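Local coordinates for protein TsrE (Streptomyces laurentii, PDB 7CWW) that probably acts as the cyclase that closes the central ring of a thiopeptide antibiotic, thiostrepton, during its biosynthesis, at residues A293-Y299 with I357-P362. Sequence-based numbering, arbitrary orientation.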
ATOM      1  N   ALA A 293       6.236  24.749   6.990  1.00 55.39           N
ATOM      2  CA  ALA A 293       5.893  24.982   5.588  1.00 52.27           C
ATOM      3  C   ALA A 293       4.448  24.587   5.307  1.00 45.51           C
ATOM      4  O   ALA A 293       3.691  25.347   4.690  1.00 45.89           O
ATOM      5  CB  ALA A 293       6.850  24.215   4.675  1.00 46.63           C
ATOM      6  N   ILE A 294       4.044  23.400   5.756  1.00 48.54           N
ATOM      7  CA  ILE A 294       2.659  22.988   5.559  1.00 57.05           C
ATOM      8  C   ILE A 294       1.720  23.921   6.305  1.00 64.27           C
ATOM      9  O   ILE A 294       0.699  24.363   5.763  1.00 61.11           O
ATOM     10  CB  ILE A 294       2.462  21.532   6.005  1.00 61.41           C
ATOM     11  CG1 ILE A 294       3.349  20.606   5.187  1.00 54.87           C
ATOM     12  CG2 ILE A 294       1.001  21.136   5.871  1.00 66.24           C
ATOM     13  CD1 ILE A 294       4.071  19.597   6.035  1.00 57.08           C
ATOM     14  N   ALA A 295       2.064  24.251   7.555  1.00 70.00           N
ATOM     15  CA  ALA A 295       1.185  25.065   8.390  1.00 68.76           C
ATOM     16  C   ALA A 295       0.920  26.430   7.775  1.00 65.04           C
ATOM     17  O   ALA A 295      -0.162  26.999   7.969  1.00 66.34           O
ATOM     18  CB  ALA A 295       1.790  25.226   9.786  1.00 69.21           C
ATOM     19  N   ASP A 296       1.883  26.973   7.035  1.00 61.55           N
ATOM     20  CA  ASP A 296       1.713  28.281   6.417  1.00 62.73           C
ATOM     21  C   ASP A 296       1.030  28.227   5.058  1.00 61.06           C
ATOM     22  O   ASP A 296       0.676  29.281   4.520  1.00 65.58           O
ATOM     23  CB  ASP A 296       3.071  28.978   6.268  1.00 67.76           C
ATOM     24  CG  ASP A 296       3.780  29.166   7.595  1.00 78.86           C
ATOM     25  OD1 ASP A 296       3.316  28.608   8.613  1.00 81.62           O
ATOM     26  OD2 ASP A 296       4.802  29.882   7.618  1.00 83.37           O
ATOM     27  N   ASN A 297       0.841  27.043   4.483  1.00 60.23           N
ATOM     28  CA  ASN A 297       0.303  26.922   3.127  1.00 56.74           C
ATOM     29  C   ASN A 297      -1.131  26.418   3.233  1.00 56.89           C
ATOM     30  O   ASN A 297      -1.395  25.218   3.139  1.00 52.58           O
ATOM     31  CB  ASN A 297       1.157  26.006   2.258  1.00 52.48           C
ATOM     32  CG  ASN A 297       0.805  26.116   0.788  1.00 45.43           C
ATOM     33  OD1 ASN A 297      -0.334  26.425   0.426  1.00 41.87           O
ATOM     34  ND2 ASN A 297       1.786  25.866  -0.073  1.00 42.39           N
ATOM     35  N   THR A 298      -2.057  27.358   3.409  1.00 57.49           N
ATOM     36  CA  THR A 298      -3.468  27.011   3.518  1.00 61.07           C
ATOM     37  C   THR A 298      -3.965  26.320   2.256  1.00 56.16           C
ATOM     38  O   THR A 298      -4.759  25.374   2.325  1.00 50.97           O
ATOM     39  CB  THR A 298      -4.275  28.276   3.797  1.00 60.49           C
ATOM     40  OG1 THR A 298      -4.183  28.583   5.189  1.00 68.36           O
ATOM     41  CG2 THR A 298      -5.733  28.101   3.397  1.00 61.43           C
ATOM     42  N   TYR A 299      -3.493  26.769   1.095  1.00 52.46           N
ATOM     43  CA  TYR A 299      -3.945  26.188  -0.161  1.00 49.66           C
ATOM     44  C   TYR A 299      -3.567  24.715  -0.254  1.00 47.40           C
ATOM     45  O   TYR A 299      -4.396  23.862  -0.595  1.00 46.75           O
ATOM     46  CB  TYR A 299      -3.353  26.978  -1.327  1.00 47.79           C
ATOM     47  CG  TYR A 299      -3.552  26.294  -2.648  1.00 51.25           C
ATOM     48  CD1 TYR A 299      -4.788  26.314  -3.270  1.00 53.82           C
ATOM     49  CD2 TYR A 299      -2.509  25.610  -3.268  1.00 54.39           C
ATOM     50  CE1 TYR A 299      -4.985  25.684  -4.477  1.00 57.92           C
ATOM     51  CE2 TYR A 299      -2.698  24.971  -4.479  1.00 59.60           C
ATOM     52  CZ  TYR A 299      -3.940  25.019  -5.078  1.00 62.51           C
ATOM     53  OH  TYR A 299      -4.158  24.393  -6.279  1.00 69.63           O
ATOM     54  N   ILE A 357       7.104  22.511  -0.811  1.00 36.37           N
ATOM     55  CA  ILE A 357       5.789  22.768  -0.223  1.00 36.53           C
ATOM     56  C   ILE A 357       5.436  24.246  -0.336  1.00 37.92           C
ATOM     57  O   ILE A 357       4.314  24.601  -0.720  1.00 41.50           O
ATOM     58  CB  ILE A 357       5.748  22.280   1.240  1.00 38.98           C
ATOM     59  CG1 ILE A 357       5.885  20.754   1.298  1.00 41.15           C
ATOM     60  CG2 ILE A 357       4.460  22.724   1.921  1.00 37.40           C
ATOM     61  CD1 ILE A 357       6.473  20.247   2.603  1.00 44.16           C
ATOM     62  N   ARG A 358       6.395  25.129  -0.033  1.00 32.00           N
ATOM     63  CA  ARG A 358       6.134  26.563  -0.099  1.00 41.15           C
ATOM     64  C   ARG A 358       5.733  27.010  -1.503  1.00 44.26           C
ATOM     65  O   ARG A 358       5.049  28.027  -1.658  1.00 43.41           O
ATOM     66  CB  ARG A 358       7.369  27.348   0.359  1.00 47.25           C
ATOM     67  CG  ARG A 358       7.534  27.466   1.863  1.00 51.29           C
ATOM     68  CD  ARG A 358       8.596  28.509   2.220  1.00 59.61           C
ATOM     69  NE  ARG A 358       9.924  28.188   1.688  1.00 61.76           N
ATOM     70  CZ  ARG A 358      10.850  27.510   2.363  1.00 62.53           C
ATOM     71  NH1 ARG A 358      10.586  27.070   3.585  1.00 65.64           N
ATOM     72  NH2 ARG A 358      12.034  27.262   1.818  1.00 62.90           N
ATOM     73  N   SER A 359       6.149  26.282  -2.535  1.00 44.14           N
ATOM     74  CA  SER A 359       5.892  26.719  -3.899  1.00 45.92           C
ATOM     75  C   SER A 359       4.539  26.264  -4.439  1.00 43.33           C
ATOM     76  O   SER A 359       4.158  26.691  -5.533  1.00 48.19           O
ATOM     77  CB  SER A 359       7.009  26.231  -4.834  1.00 46.79           C
ATOM     78  OG  SER A 359       6.931  24.832  -4.999  1.00 51.95           O
ATOM     79  N   VAL A 360       3.799  25.432  -3.709  1.00 40.65           N
ATOM     80  CA  VAL A 360       2.481  24.990  -4.166  1.00 41.97           C
ATOM     81  C   VAL A 360       1.498  26.148  -4.010  1.00 50.26           C
ATOM     82  O   VAL A 360       1.189  26.569  -2.892  1.00 49.30           O
ATOM     83  CB  VAL A 360       2.008  23.749  -3.405  1.00 44.13           C
ATOM     84  CG1 VAL A 360       0.698  23.238  -3.990  1.00 49.35           C
ATOM     85  CG2 VAL A 360       3.072  22.648  -3.476  1.00 44.86           C
ATOM     86  N   ARG A 361       1.004  26.664  -5.126  1.00 48.83           N
ATOM     87  CA  ARG A 361       0.144  27.838  -5.145  1.00 54.69           C
ATOM     88  C   ARG A 361      -0.958  27.620  -6.163  1.00 56.89           C
ATOM     89  O   ARG A 361      -0.828  26.773  -7.059  1.00 53.53           O
ATOM     90  CB  ARG A 361       0.937  29.108  -5.492  1.00 55.83           C
ATOM     91  CG  ARG A 361       1.976  29.525  -4.457  1.00 66.64           C
ATOM     92  CD  ARG A 361       3.049  30.406  -5.104  1.00 77.77           C
ATOM     93  NE  ARG A 361       3.426  29.902  -6.427  1.00 85.81           N
ATOM     94  CZ  ARG A 361       4.644  29.473  -6.754  1.00 88.05           C
ATOM     95  NH1 ARG A 361       5.623  29.494  -5.860  1.00 90.80           N
ATOM     96  NH2 ARG A 361       4.884  29.025  -7.978  1.00 85.84           N
ATOM     97  N   PRO A 362      -2.064  28.360  -6.066  1.00 61.32           N
ATOM     98  CA  PRO A 362      -3.116  28.231  -7.077  1.00 68.88           C
ATOM     99  C   PRO A 362      -2.635  28.786  -8.405  1.00 77.64           C
ATOM    100  O   PRO A 362      -1.983  29.833  -8.454  1.00 79.68           O
ATOM    101  CB  PRO A 362      -4.271  29.070  -6.511  1.00 69.88           C
ATOM    102  CG  PRO A 362      -3.911  29.328  -5.075  1.00 69.45           C
ATOM    103  CD  PRO A 362      -2.421  29.352  -5.038  1.00 64.33           C
TER
HETATM  104  O   HOH W   1       0.265  28.827  -1.211  1.00 52.75           O
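Asn297 reaches the end of helix 353-359 with its side-chain amide. CB points toward the other segment, and with CG anti to the backbone N (chi1 -167°) the flat amide is carried up to one carbonyl of the helix's last turn, Ile357 O, and one just past its end, Val360 O, which lies 3.7 Å from Asn297 CG. At the tip, ND2 spends both hydrogens, giving one to Val360 O at 3.0 Å, nearly straight at 164° and on a lone pair, and the other to Ile357 O at 2.9 Å, more bent at 130°, with ND2 tilted from the carbonyl plane. Ile357 O also accepts from Val360 N, which arrives from the opposite face of its plane. On the other branch, OD1 caps Tyr300 N and takes a hydrogen from a water that donates also to Val360 O. Asparagine suits this buried place because one short amide offers both donors and an acceptor without charge.

Apolar contacts flank the amide. Ile357 CG2 sits 3.9 Å from Ala293 CB; alanine's single methyl lets the helices come close. Pro362 CG lies over one face of the Tyr299 ring, 3.9 Å from its centroid, in a CH-pi contact: a flat aromatic face accepts the rigid proline's C-H groups, while Tyr299 OH is hydrogen-bonded to Ser156 OG. Val360 CG1 touches Tyr299 CE2. The arrangement is an asparagine N-cap, starting helix 298-306 while binding the C-terminal end of helix 353-359.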